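Long-range contacts in cytosine deaminase (Klebsiella pneumoniae, PDB 4R88), which probably catalyses the hydrolytic deamination of cytosine to uracil and ammonia, using an iron-containing active site of the amidohydrolase type: residues A61-G66 against R96-K101; P271-H276 against D312-L317; F305-I310 against L323-A328. All coordinates share one frame; numbering follows the deposited sequence.

Contact 1. Residues A61-G66 against R96-K101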
# COMPACT_ATOMS: atom_id res chain seq x y z
N ALA B 61 -16.31 10.35 -12.78
CA ALA B 61 -15.20 11.25 -12.47
C ALA B 61 -13.82 10.66 -12.80
O ALA B 61 -12.82 11.36 -12.68
CB ALA B 61 -15.25 11.65 -10.99
N THR B 62 -13.76 9.39 -13.19
CA THR B 62 -12.46 8.75 -13.39
C THR B 62 -11.63 9.42 -14.49
O THR B 62 -12.18 9.90 -15.49
CB THR B 62 -12.59 7.22 -13.67
OG1 THR B 62 -11.31 6.59 -13.57
CG2 THR B 62 -13.16 6.96 -15.05
N LEU B 63 -10.32 9.49 -14.28
CA LEU B 63 -9.38 10.01 -15.28
C LEU B 63 -9.54 11.51 -15.56
O LEU B 63 -9.21 11.97 -16.65
CB LEU B 63 -9.47 9.20 -16.58
CG LEU B 63 -9.31 7.68 -16.46
CD1 LEU B 63 -9.45 7.00 -17.82
CD2 LEU B 63 -7.97 7.32 -15.78
N THR B 64 -10.04 12.28 -14.58
CA THR B 64 -10.15 13.73 -14.73
C THR B 64 -9.31 14.51 -13.71
O THR B 64 -9.53 15.71 -13.52
CB THR B 64 -11.61 14.23 -14.57
OG1 THR B 64 -12.04 14.03 -13.22
CG2 THR B 64 -12.56 13.53 -15.53
N ALA B 65 -8.38 13.84 -13.02
CA ALA B 65 -7.52 14.53 -12.05
C ALA B 65 -6.78 15.69 -12.72
O ALA B 65 -6.11 15.49 -13.72
CB ALA B 65 -6.53 13.57 -11.43
N GLY B 66 -6.89 16.88 -12.15
CA GLY B 66 -6.20 18.04 -12.70
C GLY B 66 -6.99 18.87 -13.71
O GLY B 66 -6.49 19.87 -14.21
N ARG B 96 -18.30 8.36 -21.37
CA ARG B 96 -18.18 7.03 -21.95
C ARG B 96 -16.72 6.60 -22.18
O ARG B 96 -16.32 5.52 -21.76
CB ARG B 96 -18.95 6.94 -23.26
CG ARG B 96 -18.78 5.62 -23.97
CD ARG B 96 -19.52 5.57 -25.29
NE ARG B 96 -19.26 4.31 -25.97
CZ ARG B 96 -18.31 4.13 -26.88
NH1 ARG B 96 -17.52 5.14 -27.22
NH2 ARG B 96 -18.15 2.95 -27.46
N GLN B 97 -15.94 7.46 -22.83
CA GLN B 97 -14.55 7.11 -23.14
C GLN B 97 -13.71 6.90 -21.90
O GLN B 97 -12.93 5.95 -21.81
CB GLN B 97 -13.91 8.18 -24.03
CG GLN B 97 -14.52 8.23 -25.42
CD GLN B 97 -13.62 8.92 -26.42
OE1 GLN B 97 -12.46 9.21 -26.14
NE2 GLN B 97 -14.16 9.19 -27.61
N ARG B 98 -13.87 7.78 -20.91
CA ARG B 98 -13.09 7.62 -19.69
C ARG B 98 -13.52 6.40 -18.89
O ARG B 98 -12.68 5.66 -18.37
CB ARG B 98 -13.17 8.89 -18.83
CG ARG B 98 -12.30 10.02 -19.38
CD ARG B 98 -12.46 11.31 -18.58
NE ARG B 98 -13.82 11.87 -18.62
CZ ARG B 98 -14.72 11.71 -17.65
NH1 ARG B 98 -14.43 10.99 -16.57
NH2 ARG B 98 -15.92 12.26 -17.77
N ALA B 99 -14.83 6.17 -18.81
CA ALA B 99 -15.34 5.05 -18.03
C ALA B 99 -14.88 3.71 -18.61
O ALA B 99 -14.49 2.80 -17.87
CB ALA B 99 -16.86 5.10 -17.94
N LEU B 100 -14.90 3.60 -19.94
CA LEU B 100 -14.50 2.36 -20.61
C LEU B 100 -13.03 2.07 -20.42
O LEU B 100 -12.63 0.92 -20.23
CB LEU B 100 -14.84 2.41 -22.11
CG LEU B 100 -16.32 2.30 -22.44
CD1 LEU B 100 -16.54 2.55 -23.92
CD2 LEU B 100 -16.88 0.96 -22.02
N LYS B 101 -12.21 3.12 -20.45
CA LYS B 101 -10.79 2.96 -20.20
C LYS B 101 -10.54 2.45 -18.77
O LYS B 101 -9.73 1.53 -18.56
CB LYS B 101 -10.04 4.27 -20.48
CG LYS B 101 -8.56 4.16 -20.18
CD LYS B 101 -7.76 5.27 -20.84
CE LYS B 101 -6.27 5.11 -20.52
NZ LYS B 101 -5.45 6.21 -21.10
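Arg98 reaches from helix 92-108 to the backbone of Thr62, and the polar part of the contact rests on this one bond. Arg98 NH1 lies 2.7 Å from Thr62 O, with an N-H...O angle of 152°; the oxygen sits in the guanidinium plane and the donor in the carbonyl plane, so the two flat groups share an edge-on bond. The chain reaches it by bending at chi3 (-63°). NH1 also bonds to Asp60 O, and NE forms a salt bridge with Asp94, fixing the rotation of the guanidinium. Within 61-66, a type II beta turn from Ala61 to Thr64 is braced by Thr64 OG1, 2.8 Å from Ala61 O. Thr62 OG1 bonds to Thr102 and to Ile310 O.

Apolar groups pack beside it. Thr64 CG2 stands over one face of the guanidinium, 3.3 Å from Arg98 NH1, toward the rim. Leu63 CD1 packs 3.8 Å from Lys101 CG, the two side chains crossing at about a right angle, and rests 3.5 Å from the carbonyl Arg98 O. Thr62 CG2 lies against the helix backbone, 3.6 Å from the same Arg98 O.

The turn follows strand 46-57 of the amidohydrolase barrel. Its tie to the helix is therefore a buried cation shared between backbone carbonyls and Asp94, with one methyl over its guanidinium. Arg86 brings a like charge close to NE, which Asp94 and the carbonyls probably offset.

Contact 2. Residues P271-H276 against D312-L317; sequences PTESIH and DPWYPL. With 1LD (5-fluorocytosine), chain S.
Glu273 and Trp314 meet beside the bound 5-fluorocytosine, with Glu273 OE2 3.4 Å from Trp314 CB. The ligand N4 donates to Glu273 OE2 over 3.3 Å at an N-H...O angle of 161°. Trp314 lays its indole face over the pyrimidine: C6 of 5-fluorocytosine lies 3.2 Å above the indole plane, over the indole centre. Glu273 CG is anti to the backbone N, and a bend at chi2 turns the carboxylate to the ligand.

Behind the carboxylate, Glu273 OE1 lies 3.3 Å from Tyr315 CB, the carboxylate and ring planes 26° apart. Tyr315 turns its edge toward the face of His276 in an offset edge-to-face pair, centroids 6.0 Å apart and planes at 77°. At the edge of the imidazole, His276 NE2 lies 2.9 Å from Trp314 O.

Farther out, Ser309 OG bonds to both Glu273 OE2 and Asp312 OD1. Asp312 OD2 accepts from Trp314 N over 2.9 Å, an Asx turn that shapes the 312-317 loop. Tyr315 OH bonds to Arg324 and to His331 of the second subunit.

The chemistry is consistent with recognition of the exocyclic amine by Glu273 and of the ring by Trp314, alongside Gln151 and Glu212, as suits a cytosine deaminase.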
# COMPACT_ATOMS: atom_id res chain seq x y z
N PRO B 271 -9.81 2.39 2.09
CA PRO B 271 -8.66 2.79 2.92
C PRO B 271 -7.64 3.69 2.21
O PRO B 271 -7.14 4.60 2.86
CB PRO B 271 -8.02 1.47 3.32
CG PRO B 271 -8.47 0.49 2.24
CD PRO B 271 -9.87 0.92 1.92
N THR B 272 -7.34 3.45 0.93
CA THR B 272 -6.38 4.33 0.24
C THR B 272 -6.96 5.73 0.07
O THR B 272 -6.23 6.73 0.13
CB THR B 272 -5.95 3.80 -1.12
OG1 THR B 272 -7.11 3.56 -1.93
CG2 THR B 272 -5.16 2.49 -0.96
N GLU B 273 -8.26 5.82 -0.15
CA GLU B 273 -8.90 7.11 -0.33
C GLU B 273 -8.94 7.85 1.01
O GLU B 273 -8.59 9.02 1.09
CB GLU B 273 -10.33 6.96 -0.88
CG GLU B 273 -10.97 8.28 -1.29
CD GLU B 273 -10.91 8.50 -2.79
OE1 GLU B 273 -10.16 7.77 -3.47
OE2 GLU B 273 -11.63 9.37 -3.30
N SER B 274 -9.38 7.15 2.06
CA SER B 274 -9.54 7.81 3.35
C SER B 274 -8.22 8.18 4.02
O SER B 274 -8.13 9.22 4.68
CB SER B 274 -10.43 6.99 4.28
OG SER B 274 -11.75 6.96 3.77
N ILE B 275 -7.18 7.36 3.85
CA ILE B 275 -5.89 7.73 4.42
C ILE B 275 -5.40 9.04 3.78
O ILE B 275 -4.78 9.87 4.44
CB ILE B 275 -4.84 6.59 4.28
CG1 ILE B 275 -3.73 6.79 5.30
CG2 ILE B 275 -4.29 6.52 2.87
CD1 ILE B 275 -4.19 6.51 6.72
N HIS B 276 -5.75 9.23 2.51
CA HIS B 276 -5.38 10.42 1.76
C HIS B 276 -6.25 11.64 2.11
O HIS B 276 -5.72 12.74 2.29
CB HIS B 276 -5.48 10.11 0.26
CG HIS B 276 -5.45 11.32 -0.62
ND1 HIS B 276 -4.38 12.18 -0.68
CD2 HIS B 276 -6.37 11.80 -1.50
CE1 HIS B 276 -4.64 13.15 -1.54
NE2 HIS B 276 -5.84 12.94 -2.06
N ASP B 312 -8.80 10.98 -10.19
CA ASP B 312 -9.97 11.85 -10.24
C ASP B 312 -9.77 13.07 -9.32
O ASP B 312 -8.67 13.23 -8.78
CB ASP B 312 -11.25 10.99 -10.00
CG ASP B 312 -11.50 10.66 -8.54
OD1 ASP B 312 -12.49 9.91 -8.29
OD2 ASP B 312 -10.75 11.14 -7.65
N PRO B 313 -10.78 13.96 -9.16
CA PRO B 313 -10.49 15.16 -8.34
C PRO B 313 -10.08 14.89 -6.88
O PRO B 313 -9.52 15.77 -6.24
CB PRO B 313 -11.82 15.93 -8.35
CG PRO B 313 -12.50 15.49 -9.60
CD PRO B 313 -12.12 14.04 -9.78
N TRP B 314 -10.37 13.71 -6.37
CA TRP B 314 -10.12 13.40 -4.98
C TRP B 314 -8.83 12.61 -4.77
O TRP B 314 -8.24 12.66 -3.71
CB TRP B 314 -11.30 12.61 -4.41
CG TRP B 314 -12.52 13.44 -4.37
CD1 TRP B 314 -12.87 14.33 -3.38
CD2 TRP B 314 -13.53 13.53 -5.37
NE1 TRP B 314 -14.06 14.94 -3.71
CE2 TRP B 314 -14.48 14.47 -4.93
CE3 TRP B 314 -13.73 12.88 -6.60
CZ2 TRP B 314 -15.62 14.79 -5.67
CZ3 TRP B 314 -14.87 13.20 -7.33
CH2 TRP B 314 -15.79 14.14 -6.86
N TYR B 315 -8.40 11.90 -5.81
CA TYR B 315 -7.34 10.90 -5.62
C TYR B 315 -6.51 10.78 -6.90
O TYR B 315 -7.04 10.42 -7.94
CB TYR B 315 -7.98 9.57 -5.24
CG TYR B 315 -7.00 8.46 -4.92
CD1 TYR B 315 -6.68 7.50 -5.88
CD2 TYR B 315 -6.40 8.37 -3.68
CE1 TYR B 315 -5.78 6.49 -5.61
CE2 TYR B 315 -5.50 7.36 -3.39
CZ TYR B 315 -5.20 6.42 -4.37
OH TYR B 315 -4.31 5.42 -4.10
N PRO B 316 -5.21 11.08 -6.82
CA PRO B 316 -4.43 11.19 -8.06
C PRO B 316 -3.83 9.88 -8.56
O PRO B 316 -3.29 9.86 -9.65
CB PRO B 316 -3.30 12.13 -7.66
CG PRO B 316 -3.05 11.80 -6.23
CD PRO B 316 -4.42 11.48 -5.64
N LEU B 317 -3.90 8.81 -7.78
CA LEU B 317 -3.35 7.54 -8.24
C LEU B 317 -4.47 6.57 -8.64
O LEU B 317 -5.61 6.98 -8.87
CB LEU B 317 -2.45 6.91 -7.17
CG LEU B 317 -1.21 7.71 -6.77
CD1 LEU B 317 -0.51 7.04 -5.59
CD2 LEU B 317 -0.25 7.81 -7.95
N1 1LD S . -17.23 12.17 -3.73
C6 1LD S . -16.23 11.58 -4.42
C2 1LD S . -17.26 12.08 -2.39
O2 1LD S . -18.30 12.67 -1.70
N3 1LD S . -16.33 11.42 -1.69
C4 1LD S . -15.30 10.83 -2.33
N4 1LD S . -14.31 10.14 -1.57
C5 1LD S . -15.23 10.89 -3.73
F 1LD S . -14.23 10.31 -4.40

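Contact 3. Residues F305-I310 against L323-A328; sequences FAQDSI and LRILDA. With FE2 (Fe (II) ion), chain T; 1LD (5-fluorocytosine), chain S.
Ile325 of helix 322-332 packs against Phe305 to Gln307, where strand 303-305 of the amidohydrolase TIM barrel runs out into the loop that carries a metal ligand. The contact is apolar, with no hydrogen bond between 305-310 and 323-328.

Aliphatic packing centres on Ile325, whose branches take different partners. Ile325 CG2, on the side of CB roughly anti to the backbone N, lies 3.7 Å from Phe305 CB; the same methyl rests on the carbonyl Ala306 O, 3.6 Å away. Ile325 CD1 extends to Gln307 CG at 3.7 Å, and the two side chains cross at about a right angle. Gln307 NE2 bonds to Glu54. Pro271 and Thr272 of helix 271-277 also touch Ile325.

The aromatic component is a methyl group at a ring edge: Leu326 CD1 lies 3.9 Å from Phe305 CD2, near the ring plane, with the side chains again crossing at about a right angle. Across the dimer interface, Arg324 salt-bridges Asp327 of the second subunit, and Asp327 its Arg324.

Metal and ligand contacts belong to the far end of 305-310. Ser309 N bonds to Gln307 O at 2.7 Å, closing a classic gamma turn with Asp308 at its centre. Ser309 OG lies 3.2 Å from the ligand F. With His56, His58 and His209 completing the iron site, Asp308 OD2 binds the iron(II) ion at 2.6 Å, while its OD1 lies 3.0 Å from the ligand N4.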
# COMPACT_ATOMS: atom_id res chain seq x y z
N PHE B 305 -13.68 -3.80 1.20
CA PHE B 305 -12.85 -2.69 0.76
C PHE B 305 -13.15 -2.33 -0.70
O PHE B 305 -13.60 -3.17 -1.48
CB PHE B 305 -11.36 -3.04 0.88
CG PHE B 305 -10.86 -3.21 2.30
CD1 PHE B 305 -10.98 -2.18 3.23
CD2 PHE B 305 -10.24 -4.38 2.68
CE1 PHE B 305 -10.49 -2.34 4.53
CE2 PHE B 305 -9.75 -4.56 3.99
CZ PHE B 305 -9.88 -3.53 4.91
N ALA B 306 -12.86 -1.08 -1.06
CA ALA B 306 -13.10 -0.58 -2.41
C ALA B 306 -12.03 0.45 -2.79
O ALA B 306 -11.41 1.04 -1.91
CB ALA B 306 -14.48 0.04 -2.50
N GLN B 307 -11.83 0.67 -4.08
CA GLN B 307 -10.85 1.67 -4.56
C GLN B 307 -11.34 3.11 -4.52
O GLN B 307 -10.53 4.04 -4.40
CB GLN B 307 -10.40 1.34 -5.98
CG GLN B 307 -9.60 0.06 -6.05
CD GLN B 307 -9.52 -0.52 -7.45
OE1 GLN B 307 -8.59 -0.22 -8.20
NE2 GLN B 307 -10.49 -1.37 -7.80
N ASP B 308 -12.65 3.30 -4.68
CA ASP B 308 -13.28 4.63 -4.68
C ASP B 308 -12.97 5.51 -5.91
O ASP B 308 -13.88 5.91 -6.64
CB ASP B 308 -12.96 5.40 -3.38
CG ASP B 308 -13.97 6.50 -3.08
OD1 ASP B 308 -13.84 7.18 -2.04
OD2 ASP B 308 -14.89 6.69 -3.88
N SER B 309 -11.70 5.81 -6.13
CA SER B 309 -11.30 6.74 -7.17
C SER B 309 -10.13 6.22 -8.00
O SER B 309 -9.22 5.60 -7.46
CB SER B 309 -10.86 8.07 -6.55
OG SER B 309 -11.91 8.73 -5.88
N ILE B 310 -10.14 6.52 -9.29
CA ILE B 310 -8.94 6.33 -10.11
C ILE B 310 -8.64 7.63 -10.87
O ILE B 310 -9.39 8.01 -11.77
CB ILE B 310 -9.11 5.11 -11.05
CG1 ILE B 310 -9.11 3.82 -10.22
CG2 ILE B 310 -8.01 5.10 -12.11
CD1 ILE B 310 -9.51 2.55 -11.00
N LEU B 323 -6.14 -5.65 -5.05
CA LEU B 323 -5.22 -6.24 -4.06
C LEU B 323 -4.33 -5.22 -3.37
O LEU B 323 -3.89 -5.44 -2.25
CB LEU B 323 -4.35 -7.34 -4.69
CG LEU B 323 -5.09 -8.64 -5.05
CD1 LEU B 323 -4.12 -9.72 -5.52
CD2 LEU B 323 -5.91 -9.14 -3.87
N ARG B 324 -4.04 -4.11 -4.05
CA ARG B 324 -3.27 -3.02 -3.45
C ARG B 324 -4.11 -2.36 -2.36
O ARG B 324 -3.61 -1.99 -1.28
CB ARG B 324 -2.85 -1.99 -4.52
CG ARG B 324 -1.98 -0.84 -3.97
CD ARG B 324 -1.67 0.21 -5.04
NE ARG B 324 -2.87 0.94 -5.46
CZ ARG B 324 -3.21 2.16 -5.04
NH1 ARG B 324 -2.44 2.82 -4.18
NH2 ARG B 324 -4.32 2.73 -5.48
N ILE B 325 -5.40 -2.21 -2.64
CA ILE B 325 -6.33 -1.65 -1.68
C ILE B 325 -6.49 -2.58 -0.47
O ILE B 325 -6.49 -2.11 0.66
CB ILE B 325 -7.70 -1.30 -2.34
CG1 ILE B 325 -7.70 0.15 -2.88
CG2 ILE B 325 -8.82 -1.43 -1.33
CD1 ILE B 325 -6.63 0.46 -3.91
N LEU B 326 -6.61 -3.89 -0.71
CA LEU B 326 -6.66 -4.87 0.38
C LEU B 326 -5.45 -4.75 1.31
O LEU B 326 -5.60 -4.68 2.54
CB LEU B 326 -6.73 -6.31 -0.17
CG LEU B 326 -6.73 -7.46 0.85
CD1 LEU B 326 -7.93 -7.38 1.81
CD2 LEU B 326 -6.72 -8.81 0.14
N ASP B 327 -4.27 -4.74 0.72
CA ASP B 327 -3.03 -4.53 1.45
C ASP B 327 -3.08 -3.28 2.34
O ASP B 327 -2.81 -3.37 3.54
CB ASP B 327 -1.84 -4.45 0.48
CG ASP B 327 -0.49 -4.53 1.20
OD1 ASP B 327 0.40 -3.69 0.91
OD2 ASP B 327 -0.30 -5.43 2.04
N ALA B 328 -3.42 -2.13 1.76
CA ALA B 328 -3.54 -0.88 2.54
C ALA B 328 -4.54 -1.02 3.70
O ALA B 328 -4.25 -0.61 4.82
CB ALA B 328 -3.94 0.29 1.64
FE FE2 T . -17.06 7.65 -2.85
N1 1LD S . -17.23 12.17 -3.73
C6 1LD S . -16.23 11.58 -4.42
C2 1LD S . -17.26 12.08 -2.39
O2 1LD S . -18.30 12.67 -1.70
N3 1LD S . -16.33 11.42 -1.69
C4 1LD S . -15.30 10.83 -2.33
N4 1LD S . -14.31 10.14 -1.57
C5 1LD S . -15.23 10.89 -3.73
F 1LD S . -14.23 10.31 -4.40

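How the contacts relate
Contacts 2 and 3 alternate along the chain and share the active site, their centres 10 Å apart. Ser309 OG of contact 3 lies 2.7 Å from Glu273 OE2 of contact 2, a probable hydrogen bond joining the loop of the metal ligand to the carboxylate that meets the ligand. Tyr315 OH and Arg324 NH2, 3.0 Å apart, make a second link, near the second subunit. Contact 1 stands farther off, its centre 15 Å from that of contact 2 and 18 Å from that of contact 3. Leu63 N, 3.1 Å from Ile310 O, ties its turn to contact 3, while Ala61 CB lies 4.0 Å from Trp314 CZ3 of the ligand-stacking indole.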